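PDB 4HMW: dihydrophenazinedicarboxylate synthase from Burkholderia, which catalyses several FMN-dependent oxidations, with O2 as electron acceptor, in the terminal steps of phenazine antibiotic biosynthesis. Local coordinates for residues L54-S59 with S64-A69. Numbering follows the deposited sequence. Where two conformers were deposited one is given.
Sequences LATATS and SSRVIA. With FMN (flavin mononucleotide), chain D.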
ATOM      1  N   LEU B  54      -3.736  -1.872   2.552  1.00 12.08           N
ATOM      2  CA  LEU B  54      -5.092  -2.214   2.112  1.00 12.12           C
ATOM      3  C   LEU B  54      -5.839  -1.015   1.535  1.00 13.32           C
ATOM      4  O   LEU B  54      -6.083  -0.042   2.247  1.00 14.44           O
ATOM      5  CB  LEU B  54      -5.909  -2.787   3.285  1.00 14.00           C
ATOM      6  CG  LEU B  54      -7.310  -3.292   2.914  1.00 17.54           C
ATOM      7  CD1 LEU B  54      -7.250  -4.557   2.118  1.00 18.84           C
ATOM      8  CD2 LEU B  54      -8.111  -3.510   4.156  1.00 21.91           C
ATOM      9  N   ALA B  55      -6.228  -1.121   0.272  1.00 13.44           N
ATOM     10  CA  ALA B  55      -6.963  -0.070  -0.443  1.00 12.75           C
ATOM     11  C   ALA B  55      -8.409  -0.489  -0.653  1.00 13.48           C
ATOM     12  O   ALA B  55      -8.692  -1.640  -0.999  1.00 14.53           O
ATOM     13  CB  ALA B  55      -6.304   0.194  -1.771  1.00 12.26           C
ATOM     14  N   THR B  56      -9.300   0.471  -0.419  1.00 14.25           N
ATOM     15  CA  THR B  56     -10.737   0.301  -0.567  1.00 15.27           C
ATOM     16  C   THR B  56     -11.241   1.585  -1.276  1.00 15.89           C
ATOM     17  O   THR B  56     -10.528   2.565  -1.384  1.00 19.04           O
ATOM     18  CB  THR B  56     -11.437   0.139   0.788  1.00 18.71           C
ATOM     19  OG1 THR B  56     -11.069   1.207   1.657  1.00 18.03           O
ATOM     20  CG2 THR B  56     -11.068  -1.196   1.424  1.00 19.09           C
ATOM     21  N   ALA B  57     -12.475   1.568  -1.760  1.00 14.60           N
ATOM     22  CA  ALA B  57     -13.039   2.739  -2.413  1.00 16.78           C
ATOM     23  C   ALA B  57     -14.478   3.003  -2.029  1.00 17.00           C
ATOM     24  O   ALA B  57     -15.242   2.099  -1.655  1.00 15.49           O
ATOM     25  CB  ALA B  57     -12.895   2.648  -3.901  1.00 19.66           C
ATOM     26  N   THR B  58     -14.838   4.280  -2.100  1.00 20.74           N
ATOM     27  CA  THR B  58     -16.199   4.702  -1.841  1.00 24.13           C
ATOM     28  C   THR B  58     -16.984   4.690  -3.150  1.00 25.61           C
ATOM     29  O   THR B  58     -16.435   4.392  -4.227  1.00 25.51           O
ATOM     30  CB  THR B  58     -16.184   6.069  -1.151  1.00 26.86           C
ATOM     31  OG1 THR B  58     -17.484   6.344  -0.608  1.00 34.29           O
ATOM     32  CG2 THR B  58     -15.770   7.124  -2.098  1.00 29.18           C
ATOM     33  N   SER B  59     -18.278   4.978  -3.052  1.00 29.09           N
ATOM     34  CA  SER B  59     -19.177   4.812  -4.183  1.00 32.39           C
ATOM     35  C   SER B  59     -18.776   5.600  -5.424  1.00 31.36           C
ATOM     36  O   SER B  59     -18.980   5.124  -6.541  1.00 33.61           O
ATOM     37  CB  SER B  59     -20.599   5.196  -3.783  1.00 34.57           C
ATOM     38  OG  SER B  59     -20.990   4.468  -2.619  1.00 38.79           O
ATOM     39  N   SER B  64      -9.080   4.972  -0.764  1.00 16.48           N
ATOM     40  CA  SER B  64      -8.372   5.225   0.475  1.00 15.44           C
ATOM     41  C   SER B  64      -7.517   3.990   0.819  1.00 15.51           C
ATOM     42  O   SER B  64      -7.727   2.912   0.289  1.00 14.81           O
ATOM     43  CB  SER B  64      -9.358   5.525   1.603  1.00 18.30           C
ATOM     44  OG  SER B  64     -10.135   4.383   1.870  1.00 19.50           O
ATOM     45  N   SER B  65      -6.514   4.187   1.659  1.00 14.89           N
ATOM     46  CA  SER B  65      -5.590   3.117   1.999  0.64 15.40           C
ATOM     47  C   SER B  65      -5.050   3.292   3.416  1.00 14.71           C
ATOM     48  O   SER B  65      -5.036   4.382   3.957  1.00 17.04           O
ATOM     49  CB  SER B  65      -4.460   2.983   0.958  0.64 18.88           C
ATOM     50  OG  SER B  65      -3.764   4.186   0.753  0.64 23.91           O
ATOM     51  N   ARG B  66      -4.648   2.178   4.001  1.00 14.16           N
ATOM     52  CA  ARG B  66      -4.059   2.127   5.326  1.00 14.16           C
ATOM     53  C   ARG B  66      -3.381   0.779   5.516  1.00 13.31           C
ATOM     54  O   ARG B  66      -3.684  -0.207   4.816  1.00 14.29           O
ATOM     55  CB  ARG B  66      -5.130   2.316   6.414  1.00 13.86           C
ATOM     56  CG  ARG B  66      -6.036   1.103   6.660  1.00 14.61           C
ATOM     57  CD  ARG B  66      -6.928   0.794   5.508  1.00 16.04           C
ATOM     58  NE  ARG B  66      -7.904   1.834   5.291  1.00 15.44           N
ATOM     59  CZ  ARG B  66      -8.679   1.967   4.217  1.00 15.91           C
ATOM     60  NH1 ARG B  66      -8.573   1.208   3.149  1.00 17.33           N
ATOM     61  NH2 ARG B  66      -9.595   2.903   4.214  1.00 17.33           N
ATOM     62  N   VAL B  67      -2.464   0.720   6.457  1.00 13.60           N
ATOM     63  CA  VAL B  67      -1.838  -0.529   6.785  1.00 12.55           C
ATOM     64  C   VAL B  67      -2.733  -1.373   7.730  1.00 13.02           C
ATOM     65  O   VAL B  67      -3.349  -0.859   8.666  1.00 14.77           O
ATOM     66  CB  VAL B  67      -0.459  -0.315   7.508  1.00 15.22           C
ATOM     67  CG1 VAL B  67       0.110  -1.662   8.012  1.00 16.63           C
ATOM     68  CG2 VAL B  67       0.565   0.442   6.593  1.00 18.93           C
ATOM     69  N   ILE B  68      -2.810  -2.648   7.414  1.00 14.87           N
ATOM     70  CA  ILE B  68      -3.431  -3.666   8.243  1.00 17.09           C
ATOM     71  C   ILE B  68      -2.417  -4.786   8.433  1.00 17.73           C
ATOM     72  O   ILE B  68      -1.794  -5.202   7.460  1.00 18.60           O
ATOM     73  CB  ILE B  68      -4.632  -4.271   7.494  1.00 22.86           C
ATOM     74  CG1 ILE B  68      -5.657  -3.192   7.212  1.00 25.33           C
ATOM     75  CG2 ILE B  68      -5.213  -5.357   8.261  1.00 28.84           C
ATOM     76  CD1 ILE B  68      -6.273  -2.668   8.426  1.00 25.79           C
ATOM     77  N   ALA B  69      -2.271  -5.317   9.643  1.00 19.07           N
ATOM     78  CA  ALA B  69      -1.466  -6.521   9.807  1.00 20.53           C
ATOM     79  C   ALA B  69      -2.409  -7.697   9.856  1.00 20.62           C
ATOM     80  O   ALA B  69      -3.177  -7.825  10.812  1.00 21.41           O
ATOM     81  CB  ALA B  69      -0.618  -6.457  11.081  1.00 22.15           C
TER
HETATM   82  N1  FMN D 301      -6.253  -1.303  11.903  1.00 16.90           N
HETATM   83  C2  FMN D 301      -7.196  -2.294  11.972  1.00 19.22           C
HETATM   84  O2  FMN D 301      -8.396  -1.975  12.011  1.00 20.77           O
HETATM   85  N3  FMN D 301      -6.818  -3.625  12.014  1.00 20.22           N
HETATM   86  C4  FMN D 301      -5.494  -3.989  11.966  1.00 20.37           C
HETATM   87  O4  FMN D 301      -5.189  -5.197  11.987  1.00 21.17           O
HETATM   88  C4A FMN D 301      -4.524  -2.988  11.898  1.00 18.09           C
HETATM   89  N5  FMN D 301      -3.188  -3.322  11.870  1.00 18.55           N
HETATM   90  C5A FMN D 301      -2.238  -2.307  11.762  1.00 18.04           C
HETATM   91  C6  FMN D 301      -0.892  -2.651  11.695  1.00 18.80           C
HETATM   92  C7  FMN D 301       0.072  -1.662  11.560  1.00 19.76           C
HETATM   93  C7M FMN D 301       1.537  -2.037  11.512  1.00 19.77           C
HETATM   94  C8  FMN D 301      -0.324  -0.320  11.523  1.00 18.22           C
HETATM   95  C8M FMN D 301       0.705   0.770  11.401  1.00 20.47           C
HETATM   96  C9  FMN D 301      -1.681   0.021  11.589  1.00 16.93           C
HETATM   97  C9A FMN D 301      -2.629  -0.968  11.698  1.00 16.34           C
HETATM   98  N10 FMN D 301      -3.985  -0.622  11.795  1.00 14.79           N
HETATM   99  C10 FMN D 301      -4.908  -1.635  11.855  1.00 16.03           C
HETATM  100  C1' FMN D 301      -4.447   0.810  11.754  1.00 16.22           C
HETATM  101  C2' FMN D 301      -4.798   1.228  10.353  1.00 16.90           C
HETATM  102  O2' FMN D 301      -3.611   1.557   9.646  1.00 16.53           O
HETATM  103  C3' FMN D 301      -5.740   2.418  10.318  1.00 18.90           C
HETATM  104  O3' FMN D 301      -5.300   3.479  11.158  1.00 20.69           O
HETATM  105  C4' FMN D 301      -7.164   2.000  10.680  1.00 19.79           C
HETATM  106  O4' FMN D 301      -7.554   0.648  10.707  1.00 18.95           O
HETATM  107  C5' FMN D 301      -8.214   3.032  10.384  1.00 19.51           C
HETATM  108  O5' FMN D 301      -8.333   2.958   8.980  1.00 21.19           O
HETATM  109  P   FMN D 301      -9.506   3.691   8.150  1.00 20.41           P
HETATM  110  O1P FMN D 301     -10.648   2.728   8.207  1.00 20.06           O
HETATM  111  O2P FMN D 301      -9.786   5.030   8.831  1.00 21.65           O
HETATM  112  O3P FMN D 301      -8.930   3.854   6.748  1.00 21.61           O
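The guanidinium of Arg66 meets Leu54 and Thr56 of the neighbouring strand along its edge, where a phosphate oxygen of FMN also lies in its plane; the CA of Ala55 sits obliquely to it. Arg66 NE and NH2 both donate to FMN O3P, NE at 2.7 Å. Arg66 NH1 turns to the protein, giving hydrogen bonds to Thr56 OG1 (2.9 Å) and to Leu54 O (2.9 Å), while Arg66 NH2 also reaches Ser64 OG at 2.8 Å. Bends at chi2 (-67°) and chi3 (-66°) turn the arginine across toward strand 51-57 and bring NH1 above the Leu54 carbonyl plane; the backbone N of Arg66 approaches the same oxygen from the opposite face. These bonds fix the rotation of the guanidinium. Glu91 OE1, from helix 87-95, is hydrogen-bonded to both Thr56 OG1 and Ser64 OG, so this second-shell carboxylate holds the two hydroxyls that receive the Arg66 N-H groups.

Further along, Leu54 CD2 packs on Ile68 CG1 at 3.9 Å, and Ile68 CD1 touches the flavin ring. Val67 O accepts a 2.6 Å hydrogen bond from the ribityl O2' of FMN. The backbones pair antiparallel, Thr56 and Ser64 exchanging two hydrogen bonds, while Ser65 faces the second subunit and bonds to its Ser99. The contact is the buried part of a beta hairpin (strands 51-57 and 63-74) of the pyridoxamine 5'-phosphate oxidase fold, whose second strand lines the FMN site from phosphate to isoalloxazine.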